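Local coordinates for protein D-ribulose-5-phosphate 3-epimerase, putative (Plasmodium falciparum, PDB 1TQX) that probably interconverts D-ribulose 5-phosphate and D-xylulose 5-phosphate as a divalent-metal-dependent, zinc-binding epimerase with a TIM-barrel fold, at residues A[73-76]-A[77-80]; A[181-184]-A[185-188]; A[210-213]-A[214-218]. All coordinates share one frame; numbering follows the deposited sequence.

Contact 1 of 3, residues A[73-76]-A[77-80]; sequences VEYP and EKYV
This is a local contact round a turn, in the loop that leaves strand 66-72 of the TIM barrel; Tyr79 folds back on Val73 while Lys78 lies alongside Tyr75. Two backbone bonds close the turn: Lys78 N donates to Tyr75 O over 3.0 Å, and Tyr79 N to Pro76 O over the same 3.0 Å. Both bonds span three residues, as in a 3-10-like turn. Residues 77-80 have helical backbone angles but lack regular helical bonding.

The Tyr79 ring meets Val73 from the opposite direction, with CE1 of Tyr79 3.5 Å from CG2 of Val73. Tyr75 O lies at the edge of the Tyr79 ring, in its plane, and the Tyr79 hydroxyl donates over 2.6 Å to a water that in turn gives a hydrogen to Glu74 O at 2.8 Å, tying the far end of the ring to the loop. Lys78 is extended from CG onward, which carries NZ over one face of the Tyr75 ring, 4.5 Å from its centroid and 26° off the normal, a cation-pi contact. Glu77 OE2 lies at the edge of that ring, 3.7 Å from Tyr75 CD1.

Pro76 and Val80 pack on Leu106 of helix 100-111 and on strand 88-92, while Val73 and Tyr79 both touch Val39 of strand 34-40.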
# COMPACT_ATOMS: atom_id res chain seq x y z
N VAL A 73 8.75 8.73 -1.19
CA VAL A 73 9.63 9.73 -1.78
C VAL A 73 9.40 11.12 -1.22
O VAL A 73 8.37 11.39 -0.59
CB VAL A 73 9.39 9.83 -3.29
CG1 VAL A 73 9.61 8.48 -3.97
CG2 VAL A 73 7.97 10.34 -3.55
N GLU A 74 10.37 12.01 -1.46
CA GLU A 74 10.23 13.40 -1.06
C GLU A 74 9.50 14.02 -2.25
O GLU A 74 9.57 13.49 -3.37
CB GLU A 74 11.60 14.08 -0.91
CG GLU A 74 12.58 13.38 0.02
CD GLU A 74 13.81 14.23 0.33
OE1 GLU A 74 14.35 14.87 -0.60
OE2 GLU A 74 14.25 14.24 1.51
N TYR A 75 8.79 15.12 -2.02
CA TYR A 75 8.08 15.81 -3.09
C TYR A 75 7.11 14.90 -3.86
O TYR A 75 7.14 14.87 -5.09
CB TYR A 75 9.08 16.41 -4.08
CG TYR A 75 10.20 17.19 -3.43
CD1 TYR A 75 9.93 18.35 -2.71
CD2 TYR A 75 11.52 16.77 -3.53
CE1 TYR A 75 10.95 19.08 -2.11
CE2 TYR A 75 12.56 17.49 -2.92
CZ TYR A 75 12.26 18.64 -2.22
OH TYR A 75 13.27 19.37 -1.62
N PRO A 76 6.24 14.17 -3.15
CA PRO A 76 5.30 13.29 -3.85
C PRO A 76 4.40 14.00 -4.87
O PRO A 76 3.91 13.38 -5.81
CB PRO A 76 4.50 12.66 -2.71
CG PRO A 76 4.53 13.72 -1.65
CD PRO A 76 5.98 14.17 -1.70
N GLU A 77 4.19 15.30 -4.68
CA GLU A 77 3.37 16.08 -5.60
C GLU A 77 3.91 16.00 -7.04
O GLU A 77 3.14 16.03 -8.01
CB GLU A 77 3.32 17.55 -5.13
CG GLU A 77 4.71 18.20 -4.98
CD GLU A 77 5.31 18.07 -3.58
OE1 GLU A 77 4.84 17.22 -2.78
OE2 GLU A 77 6.27 18.81 -3.28
N LYS A 78 5.22 15.88 -7.18
CA LYS A 78 5.85 15.81 -8.51
C LYS A 78 5.51 14.54 -9.28
O LYS A 78 5.64 14.49 -10.51
CB LYS A 78 7.37 15.89 -8.39
CG LYS A 78 7.91 17.20 -7.85
CD LYS A 78 9.42 17.17 -7.80
CE LYS A 78 9.99 18.47 -7.27
NZ LYS A 78 11.48 18.43 -7.28
N TYR A 79 5.11 13.50 -8.56
CA TYR A 79 4.80 12.23 -9.19
C TYR A 79 3.38 12.09 -9.73
O TYR A 79 3.12 11.24 -10.57
CB TYR A 79 5.10 11.08 -8.21
CG TYR A 79 6.56 10.95 -7.82
CD1 TYR A 79 7.17 11.89 -6.99
CD2 TYR A 79 7.33 9.89 -8.30
CE1 TYR A 79 8.52 11.78 -6.64
CE2 TYR A 79 8.69 9.77 -7.95
CZ TYR A 79 9.27 10.72 -7.12
OH TYR A 79 10.60 10.61 -6.76
N VAL A 80 2.45 12.92 -9.26
CA VAL A 80 1.07 12.82 -9.71
C VAL A 80 0.88 12.92 -11.24
O VAL A 80 0.23 12.07 -11.84
CB VAL A 80 0.17 13.86 -9.01
CG1 VAL A 80 -1.28 13.71 -9.48
CG2 VAL A 80 0.25 13.67 -7.49
O HOH W 1 11.51 12.30 -5.02

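Contact 2 of 3, residues A[181-184]-A[185-188]; sequences GLNI and ETTE. With SO4 (sulfate ion), chain C.
The N-terminus of helix 184-193, which follows the loop after strand 175-179, is organised by Asn183 at the N-cap and by the hydroxyls of Thr186 and Thr187. Thr186 OG1 works in both directions: it accepts from Asn183 N at 2.8 Å, with an N-H...O angle of 153°, and donates to Gly181 O at 3.0 Å. Its position between backbone N and carbonyl carbon (chi1 59°) turns the hydroxyl back to the incoming loop. The bond from the N-cap N-H to the side chain three residues on is one half of a capping box.

In this (beta/alpha)8 fold, the loop thus passes into its helix with two backbone groups pinned by one hydroxyl. Asn183 O is gripped twice by Thr187, through N at 2.9 Å and through OG1 at 2.8 Å, the latter 45° out of the carbonyl plane. Leu182 CD1 lies 3.7 Å from Thr187 OG1, and both side chains touch Ile198 of strand 197-200.

At the other end, Gly181, a predicted substrate-binding residue, donates weakly from N over 3.1 Å to O3 of a sulfate, probably from the crystallisation liquor; Thr202 OG1 and Gly153 N also bind this anion, consistent with a substrate-phosphate site.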
# COMPACT_ATOMS: atom_id res chain seq x y z
N GLY A 181 6.14 -7.36 6.45
CA GLY A 181 6.15 -8.63 7.16
C GLY A 181 4.84 -9.39 7.19
O GLY A 181 4.63 -10.22 8.08
N LEU A 182 3.95 -9.13 6.23
CA LEU A 182 2.67 -9.84 6.20
C LEU A 182 2.82 -11.26 5.65
O LEU A 182 3.41 -11.47 4.59
CB LEU A 182 1.64 -9.08 5.34
CG LEU A 182 0.80 -8.01 6.03
CD1 LEU A 182 -0.02 -8.65 7.16
CD2 LEU A 182 1.69 -6.91 6.59
N ASN A 183 2.30 -12.23 6.39
CA ASN A 183 2.32 -13.62 5.97
C ASN A 183 0.96 -14.19 6.38
O ASN A 183 0.10 -13.43 6.83
CB ASN A 183 3.50 -14.38 6.60
CG ASN A 183 3.55 -14.26 8.10
OD1 ASN A 183 4.63 -14.26 8.70
ND2 ASN A 183 2.39 -14.19 8.73
N ILE A 184 0.75 -15.49 6.25
CA ILE A 184 -0.57 -16.03 6.60
C ILE A 184 -1.00 -15.69 8.03
O ILE A 184 -2.12 -15.24 8.25
CB ILE A 184 -0.62 -17.57 6.38
CG1 ILE A 184 -0.64 -17.86 4.88
CG2 ILE A 184 -1.85 -18.17 7.06
CD1 ILE A 184 -0.61 -19.34 4.52
N GLU A 185 -0.10 -15.88 8.99
CA GLU A 185 -0.42 -15.61 10.39
C GLU A 185 -0.61 -14.14 10.73
O GLU A 185 -1.54 -13.79 11.47
CB GLU A 185 0.64 -16.21 11.31
CG GLU A 185 0.23 -16.15 12.79
CD GLU A 185 1.26 -16.76 13.72
OE1 GLU A 185 0.97 -16.85 14.93
OE2 GLU A 185 2.36 -17.14 13.25
N THR A 186 0.26 -13.26 10.22
CA THR A 186 0.12 -11.84 10.53
C THR A 186 -1.00 -11.18 9.73
O THR A 186 -1.45 -10.08 10.07
CB THR A 186 1.46 -11.08 10.33
OG1 THR A 186 1.90 -11.21 8.98
CG2 THR A 186 2.53 -11.64 11.27
N THR A 187 -1.47 -11.85 8.68
CA THR A 187 -2.58 -11.32 7.91
C THR A 187 -3.84 -11.54 8.76
O THR A 187 -4.69 -10.66 8.88
CB THR A 187 -2.75 -12.04 6.55
OG1 THR A 187 -1.71 -11.63 5.65
CG2 THR A 187 -4.10 -11.71 5.93
N GLU A 188 -3.94 -12.72 9.37
CA GLU A 188 -5.08 -13.02 10.22
C GLU A 188 -5.11 -12.05 11.39
O GLU A 188 -6.17 -11.54 11.76
CB GLU A 188 -5.01 -14.46 10.75
CG GLU A 188 -6.29 -14.88 11.48
CD GLU A 188 -6.29 -16.34 11.94
OE1 GLU A 188 -7.32 -16.78 12.50
OE2 GLU A 188 -5.26 -17.03 11.77
S SO4 C . 7.62 -7.87 3.03
O1 SO4 C . 6.39 -7.71 2.23
O2 SO4 C . 7.95 -6.59 3.68
O3 SO4 C . 7.39 -8.87 4.08
O4 SO4 C . 8.73 -8.31 2.16

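Contact 3 of 3, residues A[210-213]-A[214-218]; sequences PKYV and IDTMR
Lys211 and Asp215, one turn apart on helix 210-223, meet through charge: Lys211 NZ stands 3.6 Å from Asp215 OD2, a long salt bridge. The lysine chain runs extended until a bend at its last torsion (chi4 53°) brings NZ back beside the carboxylate. Nearer the backbone, Lys211 CG passes 3.5 Å from Asp215 OD2. Arg218 NH2 approaches the other oxygen, Asp215 OD1, so the carboxylate lies between two cations.

One residue further along the helix, Thr216 OG1 sits over one face of the Tyr212 ring, 3.3 Å above its plane and offset to the rim. There it donates to Tyr212 O at 2.8 Å. Thr216 N reaches that oxygen too, at 2.9 Å, the two donors coming from opposite faces of the carbonyl plane. Val213 and Met217 lie side by side, CG1 of Val213 being 3.7 Å from CE of Met217.

Each cation has a further partner: Lys211 NZ is hydrogen-bonded to Leu30 O, and Arg218 NH1 forms a salt bridge with Glu33. Inward, Ile214 and Met217 rest on Ile8 of strand 7-10.

With two cations beside its carboxylate, Asp215 probably stays ionised; it joins Lys211 and Arg218 in one salt-bridge network, its negative charge probably balancing part of theirs.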
# COMPACT_ATOMS: atom_id res chain seq x y z
N PRO A 210 2.07 -19.96 -4.29
CA PRO A 210 1.57 -18.57 -4.28
C PRO A 210 0.05 -18.42 -4.20
O PRO A 210 -0.45 -17.63 -3.39
CB PRO A 210 2.13 -18.00 -5.59
CG PRO A 210 3.40 -18.77 -5.79
CD PRO A 210 2.99 -20.18 -5.42
N LYS A 211 -0.68 -19.16 -5.02
CA LYS A 211 -2.13 -19.05 -5.02
C LYS A 211 -2.71 -19.48 -3.68
O LYS A 211 -3.68 -18.89 -3.19
CB LYS A 211 -2.74 -19.88 -6.15
CG LYS A 211 -4.23 -19.66 -6.30
CD LYS A 211 -4.76 -20.23 -7.60
CE LYS A 211 -6.28 -20.08 -7.67
NZ LYS A 211 -6.70 -18.68 -7.43
N TYR A 212 -2.12 -20.51 -3.08
CA TYR A 212 -2.58 -20.99 -1.77
C TYR A 212 -2.46 -19.87 -0.74
O TYR A 212 -3.38 -19.62 0.02
CB TYR A 212 -1.74 -22.20 -1.31
CG TYR A 212 -1.85 -22.48 0.17
CD1 TYR A 212 -3.01 -23.03 0.72
CD2 TYR A 212 -0.79 -22.19 1.03
CE1 TYR A 212 -3.11 -23.27 2.10
CE2 TYR A 212 -0.88 -22.43 2.40
CZ TYR A 212 -2.04 -22.97 2.93
OH TYR A 212 -2.13 -23.17 4.29
N VAL A 213 -1.30 -19.21 -0.72
CA VAL A 213 -1.07 -18.13 0.23
C VAL A 213 -2.05 -16.97 0.01
O VAL A 213 -2.65 -16.47 0.96
CB VAL A 213 0.37 -17.59 0.13
CG1 VAL A 213 0.54 -16.38 1.05
CG2 VAL A 213 1.37 -18.69 0.52
N ILE A 214 -2.22 -16.56 -1.24
CA ILE A 214 -3.13 -15.48 -1.58
C ILE A 214 -4.57 -15.79 -1.16
O ILE A 214 -5.22 -14.97 -0.50
CB ILE A 214 -3.09 -15.17 -3.10
CG1 ILE A 214 -1.74 -14.56 -3.47
CG2 ILE A 214 -4.24 -14.23 -3.49
CD1 ILE A 214 -1.54 -14.33 -4.96
N ASP A 215 -5.07 -16.96 -1.53
CA ASP A 215 -6.45 -17.33 -1.17
C ASP A 215 -6.63 -17.45 0.34
O ASP A 215 -7.63 -16.99 0.89
CB ASP A 215 -6.84 -18.67 -1.82
CG ASP A 215 -6.86 -18.60 -3.34
OD1 ASP A 215 -6.92 -17.48 -3.89
OD2 ASP A 215 -6.82 -19.67 -3.99
N THR A 216 -5.66 -18.07 1.01
CA THR A 216 -5.74 -18.23 2.46
C THR A 216 -5.83 -16.86 3.11
O THR A 216 -6.64 -16.65 4.02
CB THR A 216 -4.50 -18.97 3.01
OG1 THR A 216 -4.45 -20.29 2.47
CG2 THR A 216 -4.54 -19.04 4.53
N MET A 217 -5.01 -15.93 2.65
CA MET A 217 -5.01 -14.58 3.19
C MET A 217 -6.35 -13.88 2.97
O MET A 217 -6.90 -13.27 3.89
CB MET A 217 -3.91 -13.72 2.53
CG MET A 217 -2.47 -14.11 2.87
SD MET A 217 -1.29 -13.06 1.94
CE MET A 217 0.20 -13.23 2.93
N ARG A 218 -6.88 -13.98 1.76
CA ARG A 218 -8.15 -13.31 1.46
C ARG A 218 -9.29 -13.84 2.32
O ARG A 218 -10.06 -13.06 2.88
CB ARG A 218 -8.49 -13.45 -0.02
CG ARG A 218 -9.70 -12.63 -0.48
CD ARG A 218 -9.77 -12.60 -2.00
NE ARG A 218 -9.51 -13.94 -2.53
CZ ARG A 218 -8.62 -14.22 -3.47
NH1 ARG A 218 -7.88 -13.26 -4.02
NH2 ARG A 218 -8.45 -15.48 -3.84

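Contacts 2 and 3 form one patch of the helical layer outside the strands, their centres about 11 Å apart. They join through Met217 CE, 3.7 Å from both Asn183 C and Thr187 OG1, and through Ile184, whose CD1 is 3.8 Å from Tyr212 CE2 and whose CG2 is 3.8 Å from Thr216 CG2. Contact 1 lies on the opposite side of the chain's centre, about 30 Å from contact 2 and 33 Å from contact 3 between centres. The zinc lies about 11 Å from the side chain of Val73, 10 Å from that of Leu182 and 14 Å from that of Met217. Of the three, only contact 2 touches the bound sulfate, through Gly181.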